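Local coordinates for protein citrate synthase (Pyrobaculum aerophilum, PDB 2IBP) that probably condenses acetyl-CoA with oxaloacetate and water to give citrate and free CoA, the entry step of the tricarboxylic acid cycle, at residues R290-A294 / Y295-A299; N253-A256 / V257-Y260; A242-G246 / P247-G251. All blocks are in the same frame, centred on the assembly; numbering follows the deposited sequence.

Contact 1. Residues R290-A294 / Y295-A299; sequences RVYKA and YDPRA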
loop_
_atom_site.group_PDB
_atom_site.type_symbol
_atom_site.label_atom_id
_atom_site.label_comp_id
_atom_site.label_asym_id
_atom_site.label_seq_id
_atom_site.Cartn_x
_atom_site.Cartn_y
_atom_site.Cartn_z
ATOM N N ARG A 290 15.967 16.135 6.208
ATOM C CA ARG A 290 15.577 15.675 7.530
ATOM C C ARG A 290 16.674 14.825 8.172
ATOM O O ARG A 290 16.800 14.786 9.394
ATOM C CB ARG A 290 14.285 14.878 7.422
ATOM C CG ARG A 290 13.547 14.692 8.723
ATOM C CD ARG A 290 12.297 13.876 8.474
ATOM N NE ARG A 290 12.642 12.575 7.905
ATOM C CZ ARG A 290 12.864 11.478 8.623
ATOM N NH1 ARG A 290 12.714 11.503 9.940
ATOM N NH2 ARG A 290 13.181 10.342 8.018
ATOM N N VAL A 291 17.470 14.153 7.345
ATOM C CA VAL A 291 18.553 13.312 7.831
ATOM C C VAL A 291 19.934 13.929 7.596
ATOM O O VAL A 291 20.726 14.070 8.534
ATOM C CB VAL A 291 18.515 11.915 7.179
ATOM C CG1 VAL A 291 19.601 11.048 7.765
ATOM C CG2 VAL A 291 17.156 11.258 7.389
ATOM N N TYR A 292 20.237 14.294 6.351
ATOM C CA TYR A 292 21.531 14.892 6.048
ATOM C C TYR A 292 21.687 16.301 6.617
ATOM O O TYR A 292 20.906 17.212 6.281
ATOM C CB TYR A 292 21.801 14.931 4.532
ATOM C CG TYR A 292 21.955 13.561 3.934
ATOM C CD1 TYR A 292 23.012 12.742 4.304
ATOM C CD2 TYR A 292 21.064 13.093 2.973
ATOM C CE1 TYR A 292 23.139 11.476 3.774
ATOM C CE2 TYR A 292 21.190 11.829 2.434
ATOM C CZ TYR A 292 22.235 11.033 2.827
ATOM O OH TYR A 292 22.366 9.771 2.283
ATOM N N LYS A 293 22.702 16.463 7.461
ATOM C CA LYS A 293 23.071 17.764 8.035
ATOM C C LYS A 293 24.465 18.064 7.495
ATOM O O LYS A 293 25.372 18.480 8.211
ATOM C CB LYS A 293 23.079 17.681 9.570
ATOM C CG LYS A 293 21.795 17.142 10.151
ATOM C CD LYS A 293 20.580 17.963 9.755
ATOM C CE LYS A 293 19.302 17.255 10.149
ATOM N NZ LYS A 293 18.085 18.024 9.788
ATOM N N ALA A 294 24.624 17.723 6.222
ATOM C CA ALA A 294 25.851 17.830 5.484
ATOM C C ALA A 294 25.438 17.667 4.038
ATOM O O ALA A 294 24.285 17.338 3.748
ATOM C CB ALA A 294 26.803 16.704 5.871
ATOM N N TYR A 295 26.368 17.903 3.131
ATOM C CA TYR A 295 26.071 17.761 1.723
ATOM C C TYR A 295 25.664 16.296 1.508
ATOM O O TYR A 295 26.294 15.373 2.038
ATOM C CB TYR A 295 27.295 18.122 0.876
ATOM C CG TYR A 295 26.969 18.674 -0.483
ATOM C CD1 TYR A 295 26.506 17.849 -1.502
ATOM C CD2 TYR A 295 27.200 20.007 -0.774
ATOM C CE1 TYR A 295 26.210 18.354 -2.755
ATOM C CE2 TYR A 295 26.961 20.512 -2.037
ATOM C CZ TYR A 295 26.430 19.691 -3.014
ATOM O OH TYR A 295 26.175 20.192 -4.256
ATOM N N ASP A 296 24.532 16.104 0.851
ATOM C CA ASP A 296 24.033 14.768 0.535
ATOM C C ASP A 296 25.104 14.130 -0.350
ATOM O O ASP A 296 25.443 14.667 -1.405
ATOM C CB ASP A 296 22.707 14.952 -0.210
ATOM C CG ASP A 296 22.053 13.659 -0.658
ATOM O OD1 ASP A 296 22.723 12.610 -0.736
ATOM O OD2 ASP A 296 20.843 13.744 -0.976
ATOM N N PRO A 297 25.612 12.950 0.041
ATOM C CA PRO A 297 26.663 12.346 -0.770
ATOM C C PRO A 297 26.206 12.001 -2.176
ATOM O O PRO A 297 27.013 11.997 -3.120
ATOM C CB PRO A 297 27.025 11.072 0.006
ATOM C CG PRO A 297 25.832 10.779 0.847
ATOM C CD PRO A 297 25.219 12.103 1.177
ATOM N N ARG A 298 24.922 11.685 -2.307
ATOM C CA ARG A 298 24.369 11.355 -3.592
ATOM C C ARG A 298 24.363 12.607 -4.452
ATOM O O ARG A 298 24.550 12.539 -5.669
ATOM C CB ARG A 298 22.953 10.834 -3.433
ATOM C CG ARG A 298 22.848 9.584 -2.574
ATOM C CD ARG A 298 21.420 9.283 -2.247
ATOM N NE ARG A 298 20.832 10.391 -1.509
ATOM C CZ ARG A 298 19.543 10.492 -1.234
ATOM N NH1 ARG A 298 18.704 9.532 -1.601
ATOM N NH2 ARG A 298 19.093 11.572 -0.626
ATOM N N ALA A 299 24.138 13.751 -3.812
ATOM C CA ALA A 299 24.081 15.025 -4.544
ATOM C C ALA A 299 25.450 15.410 -5.089
ATOM O O ALA A 299 25.567 15.851 -6.241
ATOM C CB ALA A 299 23.527 16.132 -3.638
#

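Contact 2. Residues N253-A256 / V257-Y260; sequences NEMA and VRNY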
loop_
_atom_site.group_PDB
_atom_site.type_symbol
_atom_site.label_atom_id
_atom_site.label_comp_id
_atom_site.label_asym_id
_atom_site.label_seq_id
_atom_site.Cartn_x
_atom_site.Cartn_y
_atom_site.Cartn_z
ATOM N N ASN A 253 12.703 17.086 -7.345
ATOM C CA ASN A 253 13.676 17.247 -8.423
ATOM C C ASN A 253 13.054 17.883 -9.660
ATOM O O ASN A 253 13.702 18.666 -10.344
ATOM C CB ASN A 253 14.524 15.988 -8.706
ATOM C CG ASN A 253 13.746 14.850 -9.346
ATOM O OD1 ASN A 253 12.509 14.838 -9.372
ATOM N ND2 ASN A 253 14.483 13.869 -9.860
ATOM N N GLU A 254 11.771 17.611 -9.885
ATOM C CA GLU A 254 11.026 18.249 -10.954
ATOM C C GLU A 254 10.826 19.731 -10.618
ATOM O O GLU A 254 11.050 20.598 -11.453
ATOM C CB GLU A 254 9.647 17.598 -11.142
ATOM C CG GLU A 254 8.688 18.479 -11.940
ATOM C CD GLU A 254 7.281 17.913 -12.088
ATOM O OE1 GLU A 254 7.049 16.746 -11.714
ATOM O OE2 GLU A 254 6.396 18.652 -12.587
ATOM N N MET A 255 10.407 20.017 -9.384
ATOM C CA MET A 255 10.145 21.400 -9.000
ATOM C C MET A 255 11.412 22.239 -9.016
ATOM O O MET A 255 11.363 23.430 -9.366
ATOM C CB MET A 255 9.430 21.473 -7.655
ATOM C CG MET A 255 8.060 20.772 -7.655
ATOM S SD MET A 255 7.037 21.163 -9.094
ATOM C CE MET A 255 7.048 22.956 -9.068
ATOM N N ALA A 256 12.545 21.632 -8.656
ATOM C CA ALA A 256 13.826 22.349 -8.697
ATOM C C ALA A 256 14.078 22.822 -10.129
ATOM O O ALA A 256 14.402 23.986 -10.357
ATOM C CB ALA A 256 14.968 21.451 -8.227
ATOM N N VAL A 257 13.915 21.918 -11.098
ATOM C CA VAL A 257 14.117 22.257 -12.510
ATOM C C VAL A 257 13.150 23.326 -13.000
ATOM O O VAL A 257 13.567 24.292 -13.630
ATOM C CB VAL A 257 14.088 21.015 -13.419
ATOM C CG1 VAL A 257 13.975 21.408 -14.890
ATOM C CG2 VAL A 257 15.340 20.179 -13.172
ATOM N N ARG A 258 11.864 23.170 -12.706
ATOM C CA ARG A 258 10.900 24.202 -13.078
ATOM C C ARG A 258 11.300 25.550 -12.471
ATOM O O ARG A 258 11.123 26.577 -13.095
ATOM C CB ARG A 258 9.505 23.833 -12.595
ATOM C CG ARG A 258 8.905 22.651 -13.310
ATOM C CD ARG A 258 7.509 22.411 -12.806
ATOM N NE ARG A 258 6.851 21.310 -13.483
ATOM C CZ ARG A 258 6.177 21.417 -14.621
ATOM N NH1 ARG A 258 6.130 22.575 -15.271
ATOM N NH2 ARG A 258 5.562 20.354 -15.123
ATOM N N ASN A 259 11.787 25.539 -11.233
ATOM C CA ASN A 259 12.229 26.760 -10.577
ATOM C C ASN A 259 13.423 27.365 -11.274
ATOM O O ASN A 259 13.496 28.591 -11.426
ATOM C CB ASN A 259 12.573 26.525 -9.114
ATOM C CG ASN A 259 11.343 26.343 -8.246
ATOM O OD1 ASN A 259 10.213 26.554 -8.690
ATOM N ND2 ASN A 259 11.571 26.053 -6.971
ATOM N N TYR A 260 14.393 26.532 -11.653
ATOM C CA TYR A 260 15.566 27.047 -12.350
ATOM C C TYR A 260 15.122 27.684 -13.662
ATOM O O TYR A 260 15.641 28.728 -14.043
ATOM C CB TYR A 260 16.633 25.969 -12.621
ATOM C CG TYR A 260 17.148 25.259 -11.387
ATOM C CD1 TYR A 260 17.434 25.957 -10.221
ATOM C CD2 TYR A 260 17.467 23.897 -11.428
ATOM C CE1 TYR A 260 17.946 25.307 -9.094
ATOM C CE2 TYR A 260 17.957 23.238 -10.301
ATOM C CZ TYR A 260 18.190 23.948 -9.146
ATOM O OH TYR A 260 18.655 23.311 -8.018
#

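Contact 3. Residues A242-G246 / P247-G251; sequences AALKG and PLHGG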
loop_
_atom_site.group_PDB
_atom_site.type_symbol
_atom_site.label_atom_id
_atom_site.label_comp_id
_atom_site.label_asym_id
_atom_site.label_seq_id
_atom_site.Cartn_x
_atom_site.Cartn_y
_atom_site.Cartn_z
ATOM N N ALA A 242 2.220 3.236 -4.915
ATOM C CA ALA A 242 1.063 4.048 -4.513
ATOM C C ALA A 242 1.507 5.133 -3.543
ATOM O O ALA A 242 1.108 6.295 -3.643
ATOM C CB ALA A 242 0.013 3.155 -3.880
ATOM N N ALA A 243 2.353 4.779 -2.595
ATOM C CA ALA A 243 2.817 5.768 -1.626
ATOM C C ALA A 243 3.761 6.761 -2.290
ATOM O O ALA A 243 3.709 7.968 -2.031
ATOM C CB ALA A 243 3.518 5.076 -0.447
ATOM N N LEU A 244 4.661 6.237 -3.113
ATOM C CA LEU A 244 5.668 7.054 -3.773
ATOM C C LEU A 244 5.049 8.172 -4.617
ATOM O O LEU A 244 5.640 9.225 -4.802
ATOM C CB LEU A 244 6.533 6.159 -4.655
ATOM C CG LEU A 244 7.603 6.889 -5.444
ATOM C CD1 LEU A 244 8.544 7.567 -4.492
ATOM C CD2 LEU A 244 8.358 5.910 -6.321
ATOM N N LYS A 245 3.864 7.913 -5.143
ATOM C CA LYS A 245 3.153 8.829 -6.017
ATOM C C LYS A 245 2.753 10.136 -5.327
ATOM O O LYS A 245 2.526 11.148 -6.001
ATOM C CB LYS A 245 1.883 8.095 -6.454
ATOM C CG LYS A 245 1.053 8.725 -7.494
ATOM C CD LYS A 245 -0.070 7.756 -7.830
ATOM C CE LYS A 245 -1.081 8.410 -8.695
ATOM N NZ LYS A 245 -1.654 9.573 -7.987
ATOM N N GLY A 246 2.657 10.114 -3.997
ATOM C CA GLY A 246 2.184 11.267 -3.222
ATOM C C GLY A 246 3.176 12.405 -3.262
ATOM O O GLY A 246 4.383 12.172 -3.232
ATOM N N PRO A 247 2.677 13.646 -3.299
ATOM C CA PRO A 247 3.589 14.798 -3.420
ATOM C C PRO A 247 4.540 15.012 -2.241
ATOM O O PRO A 247 5.527 15.752 -2.378
ATOM C CB PRO A 247 2.628 15.988 -3.575
ATOM C CG PRO A 247 1.333 15.513 -3.017
ATOM C CD PRO A 247 1.263 14.053 -3.335
ATOM N N LEU A 248 4.255 14.403 -1.094
ATOM C CA LEU A 248 5.137 14.512 0.049
ATOM C C LEU A 248 6.298 13.507 -0.032
ATOM O O LEU A 248 7.189 13.517 0.826
ATOM C CB LEU A 248 4.381 14.334 1.365
ATOM C CG LEU A 248 3.252 15.323 1.610
ATOM C CD1 LEU A 248 2.712 15.094 3.045
ATOM C CD2 LEU A 248 3.771 16.743 1.441
ATOM N N HIS A 249 6.246 12.612 -1.023
ATOM C CA HIS A 249 7.304 11.617 -1.193
ATOM C C HIS A 249 8.231 11.926 -2.364
ATOM O O HIS A 249 9.333 11.388 -2.453
ATOM C CB HIS A 249 6.719 10.222 -1.392
ATOM C CG HIS A 249 7.657 9.118 -1.009
ATOM N ND1 HIS A 249 9.021 9.184 -1.215
ATOM C CD2 HIS A 249 7.412 7.893 -0.497
ATOM C CE1 HIS A 249 9.574 8.056 -0.802
ATOM N NE2 HIS A 249 8.618 7.254 -0.369
ATOM N N GLY A 250 7.771 12.747 -3.294
ATOM C CA GLY A 250 8.579 13.081 -4.463
ATOM C C GLY A 250 8.064 14.308 -5.169
ATOM O O GLY A 250 7.030 14.854 -4.796
ATOM N N GLY A 251 8.781 14.729 -6.206
ATOM C CA GLY A 251 8.400 15.916 -6.963
ATOM C C GLY A 251 9.426 17.027 -6.852
ATOM O O GLY A 251 9.497 17.894 -7.716
#

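Contact 1. Residues R290-A294 / Y295-A299
With CG of Tyr292 anti to its own carbonyl carbon (chi1 -66°) and CG of Asp296 anti to its backbone N (chi1 178°), the tyrosine ring and the aspartate carboxylate are brought together as a stack. Their planes lie 24° apart. CE2 of Tyr292 sits 3.6 Å from OD1 of Asp296. The same ring face also takes two CH-pi contacts. CA of Asp296 stands 4.2 Å from the Tyr292 ring centroid, over the face but offset toward the rim. CD of Pro297 lies over the side of the ring near CE1, and the closest approach there is 3.4 Å, from CD of Pro297 to CE1 of Tyr292. At the ring edge comes NH2 of Arg298. The phenol OH of Tyr292 reaches past the segments to His214 NE2. This is the turn that follows the predicted active-site residue His289 and leads into helix 297-313. Asp296 is the N-cap of that helix. Its OD1 accepts the backbone N of Arg298, which meets it from above the carboxylate plane. The Arg298 side chain is bent and folds back on the same carboxylate. NE of Arg298 meets OD1 of Asp296 at 3.0 Å on its syn lone pair, almost straight. NH2 of Arg298 closes the salt bridge to OD2 of Asp296 at 2.8 Å, somewhat tilted from both planes. The carboxylate is therefore held by three bonds from one residue, and Val345 N gives OD2 a further one. This fixes its rotation and keeps it stacked over the tyrosine ring. The guanidinium and the helix start would both be expected to stabilise the buried negative charge. Leu46 of strand 45-48 touches Tyr292, Pro297 and Arg298.

Contact 2. Residues N253-A256 / V257-Y260
Glu254 runs alongside Arg258, one helical turn further on, and the two side chains point the same way. Both are extended, and OE2 of Glu254 meets the side of the guanidinium that carries NE and NH2. NE of Arg258 donates to the anti lone pair of OE2 of Glu254, 2.8 Å away, with the oxygen in the guanidinium plane. NH2 of Arg258 gives the same OE2 of Glu254 a longer second bond of 3.2 Å. OE2 accepts both bonds; the carboxylate and guanidinium planes are 43° apart. This is an i to i+4 salt bridge along helix 252-263. An alanine in place of Glu254 would probably leave the Arg258 guanidinium without this charge partner and free to swing. On another side of the helix, O of Ala256 sits over one face of the Tyr260 ring while it accepts the Tyr260 backbone N at 2.9 Å. CB of Ala256 also touches CE2 of Tyr260 at 4.1 Å. Tyr260 packs against helix 319-332, and its OH bonds to O of Phe347. The helix thus carries its ion pair on one side, where Arg258 is exposed, and its aromatic ring on a buried side. With both donors on OE2, the arginine is likely to offset much of the glutamate charge.

Contact 3. Residues A242-G246 / P247-G251
Gly246 and His249 carry this turn, with Leu244 as the third member. O of Gly246 accepts the backbone N of His249 at 2.9 Å. The donor stands above the carbonyl plane, 49° out of it. A weak second bond comes to the same O of Gly246 from N of Gly250 at 3.4 Å. Gly246 to His249 form a type I beta turn with Pro247 and Leu248 at its corners, after helix 233-244 and before helix 252-263. The fold-back brings the His249 ring against Leu244. CG of His249 is anti to its backbone N (chi1 -156°), and CD1 of Leu244 lies over the centre of the ring, 3.8 Å from the His249 ring centroid. This is a CH-pi contact almost on the ring normal, only 13° off it. The side chains cross at about a right angle. Leu244 also packs against helix 363-382. NE2 of His249 bonds to OG of Ser219, which ties the ring to helix 218-227. Lys245 instead leads to the second subunit, where NZ forms a salt bridge with Asp232 of that subunit. Ala243 O also receives a bond from Thr229 OG1 of the second subunit. The turn meets that subunit too: Pro247 packs on its Leu230 and Leu248 on its Ser228. The histidine is held by a polar bond at NE2 and by a methyl group over one face, which together would limit its rotation.

In the fold
The three contacts follow one another along the chain in the order 3, 2, 1. Contact 3 runs into contact 2: Gly251 is the N-cap of helix 252-263, and the two centres are about 16 Å apart. Contact 1 touches neither; its nearest atoms are about 9 Å from each. All three lie near predicted active-site residues. Side chain to side chain, Tyr292 is about 4 Å from His289, Asn253 about 4 Å from Asp346, Arg298 about 6 Å from Asp346 and His249 about 10 Å from His289. Gly250 lies about 7 Å from the Asp346 side chain. Contacts 1 and 2 thus approach Asp346 from different helices, while contact 3 also reaches the second subunit.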